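Long-range contacts in carboxylic ester hydrolase (Aspergillus niger, PDB 7K4O), which hydrolyses ester bonds as a serine esterase of the tannase family, probably releasing gallic acid from tannins: residues A250-M255 / L271-S276; D256-W261 / P521-N526; T496-T501 / Q512-W517. All blocks are in the same frame, centred on the assembly; numbering follows the deposited sequence.

Overall arrangement
Following the chain from the N terminus, contact 1 (250-255 with 271-276) ties the end of helix 238-252 to that of helix 266-272 and closes a short loop that carries the calcium site. Contact 2 starts inside that loop, at 256-261, and reaches some 260 residues ahead to strand 520-524, so contacts 1 and 2 cross along the chain. They touch in space and share the calcium ion, bound by Asp-253 of contact 1 and by Asp-256, Lys-258 and Asp-260 of contact 2. Contact 3 closes a short hairpin turn between strands 498-502 and 511-514; it is nested within the long loop closed by contact 2 and touches it where Cys-515 packs on Pro-521.

Contact 1 (A250-M255 / L271-S276); sequences AACDAM and LDFDIS. With CA (calcium ion), chain K.
A small, largely apolar packing contact near the protein surface joins the C-terminal end of helix 238-252 to the residues that leave helix 266-272. Its centre is the ring of Phe-273, the first residue past the second helix to depart from helical backbone angles. With CG anti to the backbone N (chi1 180°), the ring reaches back to Ala-251, whose methyl CB lies over one face as a CH-pi contact, 3.6 Å from the centroid of the Phe-273 ring. The methyl is displaced toward the rim, so that Ala-251 CB comes within 3.3 Å of Phe-273 CE1, a close fit. Over the opposite face, likewise off-centre, lies the backbone N of Ile-275. Cys-252 SG approaches the ring obliquely, 4.9 Å from the centroid of Phe-273, and its nearest atom there is Phe-273 CB at 3.7 Å. Met-255, extended beyond CG, crosses Asp-272 obliquely and brings its terminal CE to 4.1 Å from Asp-272 CB; the carboxylate of Asp-272 instead forms a salt bridge with Arg-537. No hydrogen bond joins the two segments. Next to the packed residues, Asp-253 binds calcium through both its backbone O and its OD1. The Cys-252 to Cys-269 disulfide and the Phe-273 packing bring the end of helix 238-252 against the exit of helix 266-272, two helices connected by the calcium-binding loop of the esterase.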
loop_
_atom_site.group_PDB
_atom_site.type_symbol
_atom_site.label_atom_id
_atom_site.label_comp_id
_atom_site.label_asym_id
_atom_site.label_seq_id
_atom_site.Cartn_x
_atom_site.Cartn_y
_atom_site.Cartn_z
ATOM N N ALA A 250 -20.798 -12.310 9.886
ATOM C CA ALA A 250 -22.094 -12.393 10.623
ATOM C C ALA A 250 -21.837 -12.458 12.123
ATOM O O ALA A 250 -22.521 -11.752 12.895
ATOM C CB ALA A 250 -22.903 -13.579 10.127
ATOM N N ALA A 251 -20.833 -13.219 12.551
ATOM C CA ALA A 251 -20.579 -13.455 13.987
ATOM C C ALA A 251 -19.893 -12.242 14.620
ATOM O O ALA A 251 -20.007 -12.087 15.828
ATOM C CB ALA A 251 -19.768 -14.716 14.186
ATOM N N CYS A 252 -19.156 -11.419 13.866
ATOM C CA CYS A 252 -18.250 -10.403 14.476
ATOM C C CYS A 252 -18.763 -8.989 14.188
ATOM O O CYS A 252 -18.267 -8.064 14.850
ATOM C CB CYS A 252 -16.830 -10.593 13.949
ATOM S SG CYS A 252 -16.090 -12.160 14.494
ATOM N N ASP A 253 -19.766 -8.839 13.315
ATOM C CA ASP A 253 -20.371 -7.521 12.981
ATOM C C ASP A 253 -20.662 -6.702 14.239
ATOM O O ASP A 253 -20.223 -5.512 14.314
ATOM C CB ASP A 253 -21.601 -7.709 12.134
ATOM C CG ASP A 253 -22.319 -6.418 11.799
ATOM O OD1 ASP A 253 -21.692 -5.320 11.887
ATOM O OD2 ASP A 253 -23.506 -6.523 11.408
ATOM N N ALA A 254 -21.375 -7.306 15.203
ATOM C CA ALA A 254 -21.944 -6.597 16.372
ATOM C C ALA A 254 -20.881 -6.358 17.438
ATOM O O ALA A 254 -21.132 -5.638 18.392
ATOM C CB ALA A 254 -23.116 -7.379 16.926
ATOM N N MET A 255 -19.691 -6.937 17.322
ATOM C CA MET A 255 -18.658 -6.740 18.375
ATOM C C MET A 255 -18.150 -5.282 18.427
ATOM O O MET A 255 -17.604 -4.869 19.476
ATOM C CB MET A 255 -17.481 -7.674 18.129
ATOM C CG MET A 255 -17.798 -9.137 18.422
ATOM S SD MET A 255 -16.363 -10.140 17.877
ATOM C CE MET A 255 -16.933 -11.829 18.154
ATOM N N LEU A 271 -9.891 -12.645 18.655
ATOM C CA LEU A 271 -9.815 -13.062 20.069
ATOM C C LEU A 271 -11.022 -13.962 20.424
ATOM O O LEU A 271 -10.820 -14.879 21.230
ATOM C CB LEU A 271 -9.796 -11.837 20.974
ATOM C CG LEU A 271 -8.506 -11.026 21.010
ATOM C CD1 LEU A 271 -8.822 -9.661 21.578
ATOM C CD2 LEU A 271 -7.412 -11.695 21.843
ATOM N N ASP A 272 -12.218 -13.679 19.924
ATOM C CA ASP A 272 -13.456 -14.192 20.561
ATOM C C ASP A 272 -14.270 -15.114 19.659
ATOM O O ASP A 272 -15.210 -15.680 20.201
ATOM C CB ASP A 272 -14.324 -13.033 21.048
ATOM C CG ASP A 272 -13.680 -12.266 22.178
ATOM O OD1 ASP A 272 -12.811 -12.831 22.860
ATOM O OD2 ASP A 272 -14.035 -11.081 22.360
ATOM N N PHE A 273 -14.017 -15.241 18.361
ATOM C CA PHE A 273 -14.842 -16.088 17.482
ATOM C C PHE A 273 -14.086 -17.333 17.036
ATOM O O PHE A 273 -12.976 -17.220 16.457
ATOM C CB PHE A 273 -15.323 -15.312 16.276
ATOM C CG PHE A 273 -16.161 -16.149 15.359
ATOM C CD1 PHE A 273 -17.345 -16.730 15.828
ATOM C CD2 PHE A 273 -15.794 -16.380 14.047
ATOM C CE1 PHE A 273 -18.130 -17.502 14.982
ATOM C CE2 PHE A 273 -16.573 -17.161 13.210
ATOM C CZ PHE A 273 -17.745 -17.728 13.683
ATOM N N ASP A 274 -14.685 -18.509 17.272
ATOM C CA ASP A 274 -14.106 -19.811 16.863
ATOM C C ASP A 274 -14.794 -20.272 15.600
ATOM O O ASP A 274 -16.014 -20.578 15.666
ATOM C CB ASP A 274 -14.290 -20.845 17.969
ATOM C CG ASP A 274 -13.582 -22.166 17.695
ATOM O OD1 ASP A 274 -13.258 -22.450 16.533
ATOM O OD2 ASP A 274 -13.386 -22.908 18.666
ATOM N N ILE A 275 -14.072 -20.375 14.487
ATOM C CA ILE A 275 -14.706 -20.701 13.192
ATOM C C ILE A 275 -15.105 -22.192 13.170
ATOM O O ILE A 275 -15.790 -22.576 12.211
ATOM C CB ILE A 275 -13.826 -20.347 11.973
ATOM C CG1 ILE A 275 -12.533 -21.160 11.921
ATOM C CG2 ILE A 275 -13.557 -18.839 11.918
ATOM C CD1 ILE A 275 -11.811 -21.017 10.620
ATOM N N SER A 276 -14.689 -22.987 14.150
ATOM C CA SER A 276 -15.180 -24.404 14.275
ATOM C C SER A 276 -16.724 -24.444 14.335
ATOM O O SER A 276 -17.301 -25.447 13.874
ATOM C CB SER A 276 -14.577 -25.086 15.458
ATOM O OG SER A 276 -13.263 -25.514 15.137
HETATM CA CA CA K . -20.338 -3.577 12.882
HETATM O O HOH W 1 -19.393 -1.219 12.394
#

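Contact 2 (D256-W261 / P521-N526). With CA (calcium ion), chain K.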
loop_
_atom_site.group_PDB
_atom_site.type_symbol
_atom_site.label_atom_id
_atom_site.label_comp_id
_atom_site.label_asym_id
_atom_site.label_seq_id
_atom_site.Cartn_x
_atom_site.Cartn_y
_atom_site.Cartn_z
ATOM N N ASP A 256 -18.368 -4.512 17.371
ATOM C CA ASP A 256 -18.000 -3.068 17.339
ATOM C C ASP A 256 -19.156 -2.188 17.866
ATOM O O ASP A 256 -18.986 -0.954 17.912
ATOM C CB ASP A 256 -17.581 -2.670 15.925
ATOM C CG ASP A 256 -18.543 -3.018 14.815
ATOM O OD1 ASP A 256 -19.768 -2.723 14.962
ATOM O OD2 ASP A 256 -18.072 -3.543 13.792
ATOM N N GLY A 257 -20.284 -2.782 18.279
ATOM C CA GLY A 257 -21.432 -2.044 18.862
ATOM C C GLY A 257 -22.383 -1.513 17.808
ATOM O O GLY A 257 -23.388 -0.834 18.156
ATOM N N LYS A 258 -22.125 -1.807 16.545
ATOM C CA LYS A 258 -22.951 -1.301 15.441
ATOM C C LYS A 258 -23.266 -2.447 14.503
ATOM O O LYS A 258 -22.362 -3.024 13.906
ATOM C CB LYS A 258 -22.290 -0.137 14.698
ATOM C CG LYS A 258 -23.231 0.506 13.691
ATOM C CD LYS A 258 -22.712 1.732 12.998
ATOM C CE LYS A 258 -23.861 2.409 12.280
ATOM N NZ LYS A 258 -23.367 3.298 11.228
ATOM N N VAL A 259 -24.553 -2.725 14.317
ATOM C CA VAL A 259 -24.995 -3.783 13.382
ATOM C C VAL A 259 -25.160 -3.141 12.014
ATOM O O VAL A 259 -26.156 -2.436 11.777
ATOM C CB VAL A 259 -26.275 -4.498 13.882
ATOM C CG1 VAL A 259 -26.819 -5.433 12.824
ATOM C CG2 VAL A 259 -25.998 -5.235 15.174
ATOM N N ASP A 260 -24.186 -3.363 11.138
ATOM C CA ASP A 260 -24.114 -2.685 9.823
ATOM C C ASP A 260 -23.466 -3.608 8.785
ATOM O O ASP A 260 -23.242 -3.153 7.669
ATOM C CB ASP A 260 -23.354 -1.361 9.956
ATOM C CG ASP A 260 -21.932 -1.506 10.520
ATOM O OD1 ASP A 260 -21.546 -2.633 10.913
ATOM O OD2 ASP A 260 -21.224 -0.447 10.620
ATOM N N TRP A 261 -23.291 -4.890 9.078
ATOM C CA TRP A 261 -22.544 -5.819 8.196
ATOM C C TRP A 261 -21.143 -5.201 7.865
ATOM O O TRP A 261 -20.739 -5.201 6.714
ATOM C CB TRP A 261 -23.367 -6.129 6.957
ATOM C CG TRP A 261 -22.924 -7.404 6.310
ATOM C CD1 TRP A 261 -22.179 -7.535 5.172
ATOM C CD2 TRP A 261 -23.148 -8.737 6.812
ATOM N NE1 TRP A 261 -21.942 -8.863 4.918
ATOM C CE2 TRP A 261 -22.527 -9.624 5.900
ATOM C CE3 TRP A 261 -23.870 -9.262 7.896
ATOM C CZ2 TRP A 261 -22.586 -11.012 6.054
ATOM C CZ3 TRP A 261 -23.919 -10.634 8.045
ATOM C CH2 TRP A 261 -23.280 -11.490 7.142
ATOM N N PRO A 521 -12.350 1.521 17.486
ATOM C CA PRO A 521 -13.707 2.054 17.448
ATOM C C PRO A 521 -14.668 1.204 18.283
ATOM O O PRO A 521 -14.588 -0.006 18.273
ATOM C CB PRO A 521 -14.101 1.998 15.983
ATOM C CG PRO A 521 -13.248 0.881 15.417
ATOM C CD PRO A 521 -11.953 0.992 16.177
ATOM N N LEU A 522 -15.571 1.872 18.974
ATOM C CA LEU A 522 -16.688 1.167 19.660
ATOM C C LEU A 522 -17.901 2.083 19.591
ATOM O O LEU A 522 -17.781 3.273 19.976
ATOM C CB LEU A 522 -16.260 0.878 21.093
ATOM C CG LEU A 522 -17.259 0.036 21.894
ATOM C CD1 LEU A 522 -17.407 -1.318 21.234
ATOM C CD2 LEU A 522 -16.806 -0.084 23.351
ATOM N N TRP A 523 -18.983 1.585 19.016
ATOM C CA TRP A 523 -20.244 2.369 18.942
ATOM C C TRP A 523 -21.097 2.075 20.182
ATOM O O TRP A 523 -21.146 0.909 20.635
ATOM C CB TRP A 523 -21.014 2.095 17.665
ATOM C CG TRP A 523 -20.264 2.426 16.399
ATOM C CD1 TRP A 523 -19.255 1.699 15.824
ATOM C CD2 TRP A 523 -20.534 3.501 15.477
ATOM N NE1 TRP A 523 -18.866 2.260 14.637
ATOM C CE2 TRP A 523 -19.620 3.376 14.407
ATOM C CE3 TRP A 523 -21.420 4.577 15.473
ATOM C CZ2 TRP A 523 -19.582 4.284 13.343
ATOM C CZ3 TRP A 523 -21.391 5.472 14.419
ATOM C CH2 TRP A 523 -20.474 5.341 13.367
ATOM N N THR A 524 -21.742 3.124 20.677
ATOM C CA THR A 524 -22.694 3.088 21.821
ATOM C C THR A 524 -24.057 3.599 21.351
ATOM O O THR A 524 -24.182 4.115 20.202
ATOM C CB THR A 524 -22.127 3.899 22.988
ATOM O OG1 THR A 524 -21.823 5.209 22.510
ATOM C CG2 THR A 524 -20.884 3.279 23.587
ATOM N N ASN A 525 -25.071 3.482 22.211
ATOM C CA ASN A 525 -26.389 4.124 21.972
ATOM C C ASN A 525 -26.995 3.538 20.702
ATOM O O ASN A 525 -27.316 4.306 19.755
ATOM C CB ASN A 525 -26.283 5.652 21.910
ATOM C CG ASN A 525 -25.849 6.239 23.242
ATOM O OD1 ASN A 525 -26.349 5.864 24.297
ATOM N ND2 ASN A 525 -24.873 7.123 23.226
ATOM N N ASN A 526 -27.144 2.214 20.674
ATOM C CA ASN A 526 -27.781 1.522 19.527
ATOM C C ASN A 526 -27.094 1.954 18.226
ATOM O O ASN A 526 -27.801 2.329 17.258
ATOM C CB ASN A 526 -29.293 1.798 19.451
ATOM C CG ASN A 526 -30.011 0.829 18.522
ATOM O OD1 ASN A 526 -29.730 -0.372 18.540
ATOM N ND2 ASN A 526 -30.917 1.324 17.688
HETATM CA CA CA K . -20.338 -3.577 12.882
HETATM O O HOH W 2 -24.409 0.464 20.193
HETATM O O HOH W 1 -19.393 -1.219 12.394
#
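Asp-256 opens the segment and grips the calcium ion with both carboxylate oxygens, OD1 at 2.3 Å and OD2 at 2.4 Å; OD1 also accepts a hydrogen bond from the backbone N of Lys-258 on its anti lone pair, an Asx turn, and OD2 one from the backbone N of Ala-264. Asp-256 O receives a nearly straight hydrogen bond from Trp-523 N (2.8 Å, 177°), in the carbonyl plane, and also sits at the edge of the indole. At Gly-257, with positive phi, CA lies 3.5 Å from Trp-523 O in a CA-H...O contact. Water 2 donates to Gly-257 O and, weakly, to Trp-523 O. Lys-258 binds calcium through its O, and its extended side chain runs alongside Trp-523 over one indole face: CD lies 3.8 Å from the six-membered ring centroid of Trp-523, and NZ makes a cation-pi contact with that ring at 4.4 Å. Asp-260 adds OD1 to the metal, its OD2 accepts from calcium-bound water 1, and Asp-253 (O and OD1) and Val-262 O complete the site. Calcium coordination is consistent with fixing the loop whose backbone and lysine dock on strand 520-524, and the ammonium charge is probably eased by the indole.

Contact 3 (T496-T501 / Q512-W517). With NAG (2-acetamido-2-deoxy-beta-D-glucopyranose), chain B.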
loop_
_atom_site.group_PDB
_atom_site.type_symbol
_atom_site.label_atom_id
_atom_site.label_comp_id
_atom_site.label_asym_id
_atom_site.label_seq_id
_atom_site.Cartn_x
_atom_site.Cartn_y
_atom_site.Cartn_z
ATOM N N THR A 496 -7.299 14.144 14.587
ATOM C CA THR A 496 -7.599 13.255 15.728
ATOM C C THR A 496 -8.201 11.939 15.239
ATOM O O THR A 496 -7.694 10.839 15.611
ATOM C CB THR A 496 -8.519 14.004 16.695
ATOM O OG1 THR A 496 -7.882 15.251 16.978
ATOM C CG2 THR A 496 -8.726 13.249 17.972
ATOM N N THR A 497 -9.279 12.008 14.491
ATOM C CA THR A 497 -9.800 10.874 13.710
ATOM C C THR A 497 -9.522 11.175 12.240
ATOM O O THR A 497 -9.388 12.364 11.864
ATOM C CB THR A 497 -11.289 10.624 13.970
ATOM O OG1 THR A 497 -11.983 11.846 13.679
ATOM C CG2 THR A 497 -11.511 10.159 15.387
ATOM N N LEU A 498 -9.453 10.153 11.396
ATOM C CA LEU A 498 -9.278 10.376 9.954
ATOM C C LEU A 498 -10.646 10.413 9.265
ATOM O O LEU A 498 -11.469 9.506 9.491
ATOM C CB LEU A 498 -8.396 9.284 9.347
ATOM C CG LEU A 498 -8.079 9.464 7.858
ATOM C CD1 LEU A 498 -7.333 10.769 7.653
ATOM C CD2 LEU A 498 -7.225 8.284 7.363
ATOM N N ASN A 499 -10.868 11.469 8.492
ATOM C CA ASN A 499 -12.129 11.652 7.760
ATOM C C ASN A 499 -12.360 10.464 6.841
ATOM O O ASN A 499 -11.407 10.019 6.152
ATOM C CB ASN A 499 -12.062 12.951 6.967
ATOM C CG ASN A 499 -13.418 13.535 6.676
ATOM O OD1 ASN A 499 -14.320 13.493 7.542
ATOM N ND2 ASN A 499 -13.536 14.064 5.471
ATOM N N ALA A 500 -13.599 9.992 6.715
ATOM C CA ALA A 500 -13.930 8.894 5.800
ATOM C C ALA A 500 -15.344 9.018 5.241
ATOM O O ALA A 500 -16.167 9.784 5.796
ATOM C CB ALA A 500 -13.730 7.579 6.492
ATOM N N THR A 501 -15.583 8.306 4.166
ATOM C CA THR A 501 -16.852 8.387 3.408
ATOM C C THR A 501 -17.290 7.003 3.002
ATOM O O THR A 501 -16.446 6.182 2.616
ATOM C CB THR A 501 -16.719 9.303 2.196
ATOM O OG1 THR A 501 -16.173 10.541 2.640
ATOM C CG2 THR A 501 -18.054 9.509 1.519
ATOM N N GLN A 512 -18.038 9.175 8.006
ATOM C CA GLN A 512 -17.576 8.436 9.201
ATOM C C GLN A 512 -16.167 8.892 9.566
ATOM O O GLN A 512 -15.499 9.541 8.743
ATOM C CB GLN A 512 -17.560 6.928 8.950
ATOM C CG GLN A 512 -18.938 6.300 9.123
ATOM C CD GLN A 512 -18.905 4.786 9.126
ATOM O OE1 GLN A 512 -17.979 4.150 9.623
ATOM N NE2 GLN A 512 -19.935 4.211 8.533
ATOM N N GLN A 513 -15.812 8.649 10.802
ATOM C CA GLN A 513 -14.488 8.962 11.332
ATOM C C GLN A 513 -13.749 7.651 11.621
ATOM O O GLN A 513 -14.373 6.703 12.115
ATOM C CB GLN A 513 -14.620 9.854 12.541
ATOM C CG GLN A 513 -15.244 11.233 12.223
ATOM C CD GLN A 513 -14.435 11.983 11.185
ATOM O OE1 GLN A 513 -13.227 12.093 11.327
ATOM N NE2 GLN A 513 -15.099 12.531 10.174
ATOM N N LEU A 514 -12.424 7.662 11.446
ATOM C CA LEU A 514 -11.561 6.483 11.789
ATOM C C LEU A 514 -10.682 6.796 12.974
ATOM O O LEU A 514 -10.015 7.854 13.027
ATOM C CB LEU A 514 -10.741 6.092 10.559
ATOM C CG LEU A 514 -11.442 5.915 9.234
ATOM C CD1 LEU A 514 -10.421 5.615 8.130
ATOM C CD2 LEU A 514 -12.469 4.798 9.287
ATOM N N CYS A 515 -10.704 5.917 13.986
ATOM C CA CYS A 515 -9.872 6.005 15.203
ATOM C C CYS A 515 -8.385 5.845 14.849
ATOM O O CYS A 515 -8.060 5.035 13.949
ATOM C CB CYS A 515 -10.253 4.922 16.216
ATOM S SG CYS A 515 -11.962 5.124 16.804
ATOM N N ALA A 516 -7.550 6.617 15.511
ATOM C CA ALA A 516 -6.081 6.578 15.408
ATOM C C ALA A 516 -5.574 5.518 16.361
ATOM O O ALA A 516 -5.878 5.563 17.569
ATOM C CB ALA A 516 -5.465 7.904 15.759
ATOM N N TRP A 517 -4.788 4.600 15.821
ATOM C CA TRP A 517 -4.029 3.614 16.617
ATOM C C TRP A 517 -3.345 4.335 17.751
ATOM O O TRP A 517 -2.781 5.408 17.567
ATOM C CB TRP A 517 -2.997 2.901 15.704
ATOM C CG TRP A 517 -2.221 1.841 16.417
ATOM C CD1 TRP A 517 -0.988 1.945 16.966
ATOM C CD2 TRP A 517 -2.711 0.531 16.774
ATOM N NE1 TRP A 517 -0.664 0.781 17.624
ATOM C CE2 TRP A 517 -1.714 -0.084 17.539
ATOM C CE3 TRP A 517 -3.928 -0.133 16.579
ATOM C CZ2 TRP A 517 -1.878 -1.355 18.094
ATOM C CZ3 TRP A 517 -4.077 -1.413 17.089
ATOM C CH2 TRP A 517 -3.073 -1.986 17.858
HETATM C C1 NAG B . -14.780 14.694 5.087
HETATM C C2 NAG B . -14.500 15.950 4.316
HETATM C C3 NAG B . -15.831 16.628 3.962
HETATM C C4 NAG B . -16.730 15.643 3.216
HETATM C C5 NAG B . -16.887 14.401 4.082
HETATM C C6 NAG B . -17.724 13.303 3.420
HETATM C C7 NAG B . -12.449 17.115 4.714
HETATM C C8 NAG B . -11.542 17.975 5.466
HETATM N N2 NAG B . -13.691 16.812 5.108
HETATM O O3 NAG B . -15.561 17.748 3.104
HETATM O O4 NAG B . -18.015 16.310 3.066
HETATM O O5 NAG B . -15.588 13.852 4.322
HETATM O O6 NAG B . -17.779 12.171 4.236
HETATM O O7 NAG B . -11.993 16.730 3.683
HETATM O O HOH W 3 -8.575 8.811 17.245
#
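Backbone hydrogen bonds join these segments as the two arms of an antiparallel beta hairpin, strands 498-502 and 511-514. Leu-498 and Leu-514 form a hydrogen-bonded pair, each N donating to the other's O at 2.9 Å along an oxygen lone pair. Ala-500 and Gln-512 make the second such pair, less evenly: Gln-512 N meets Ala-500 O almost straight (174°) but from above the carbonyl plane, whereas the bond from Ala-500 N to Gln-512 O is weak, bent to 129°. Further along, water 3 bridges the arms, donating to Thr-496 O and accepting from Ala-516 N.

Side-chain hydrogen bonds form a second set around the non-hydrogen-bonded pair Asn-499 and Gln-513. Bent at chi2, Gln-513 turns its amide across toward strand 498-502 so that both ends of the amide are used. Gln-513 OE1 accepts from Thr-497 OG1 at 2.7 Å, in the carbonyl plane and on a lone pair; Gln-513 NE2 donates to Asn-499 OD1 at 2.9 Å, and the two amide planes lie 27° apart.

Apolar contacts occupy the other face, where Leu-514 CG packs 3.9 Å from Ala-500 CB and the CB atoms of Leu-498 and Leu-514 face each other. Pro-476 of the neighbouring strand and Tyr-458 and Val-460 of strand 455-460 cover this side.

The glycan is joined covalently, Asn-499 ND2 to C1 of the N-acetylglucosamine. The sugar's O6 is hydrogen-bonded to Thr-501 OG1 at 2.8 Å, with either as possible donor, and Asn-511 also binds the sugar. Gln-513 and Asn-511 both hold OD1 of the linkage amide and Thr-480 meets its nitrogen, so the Asn-499 amide is held from both its oxygen and its nitrogen, which probably limits its rotation.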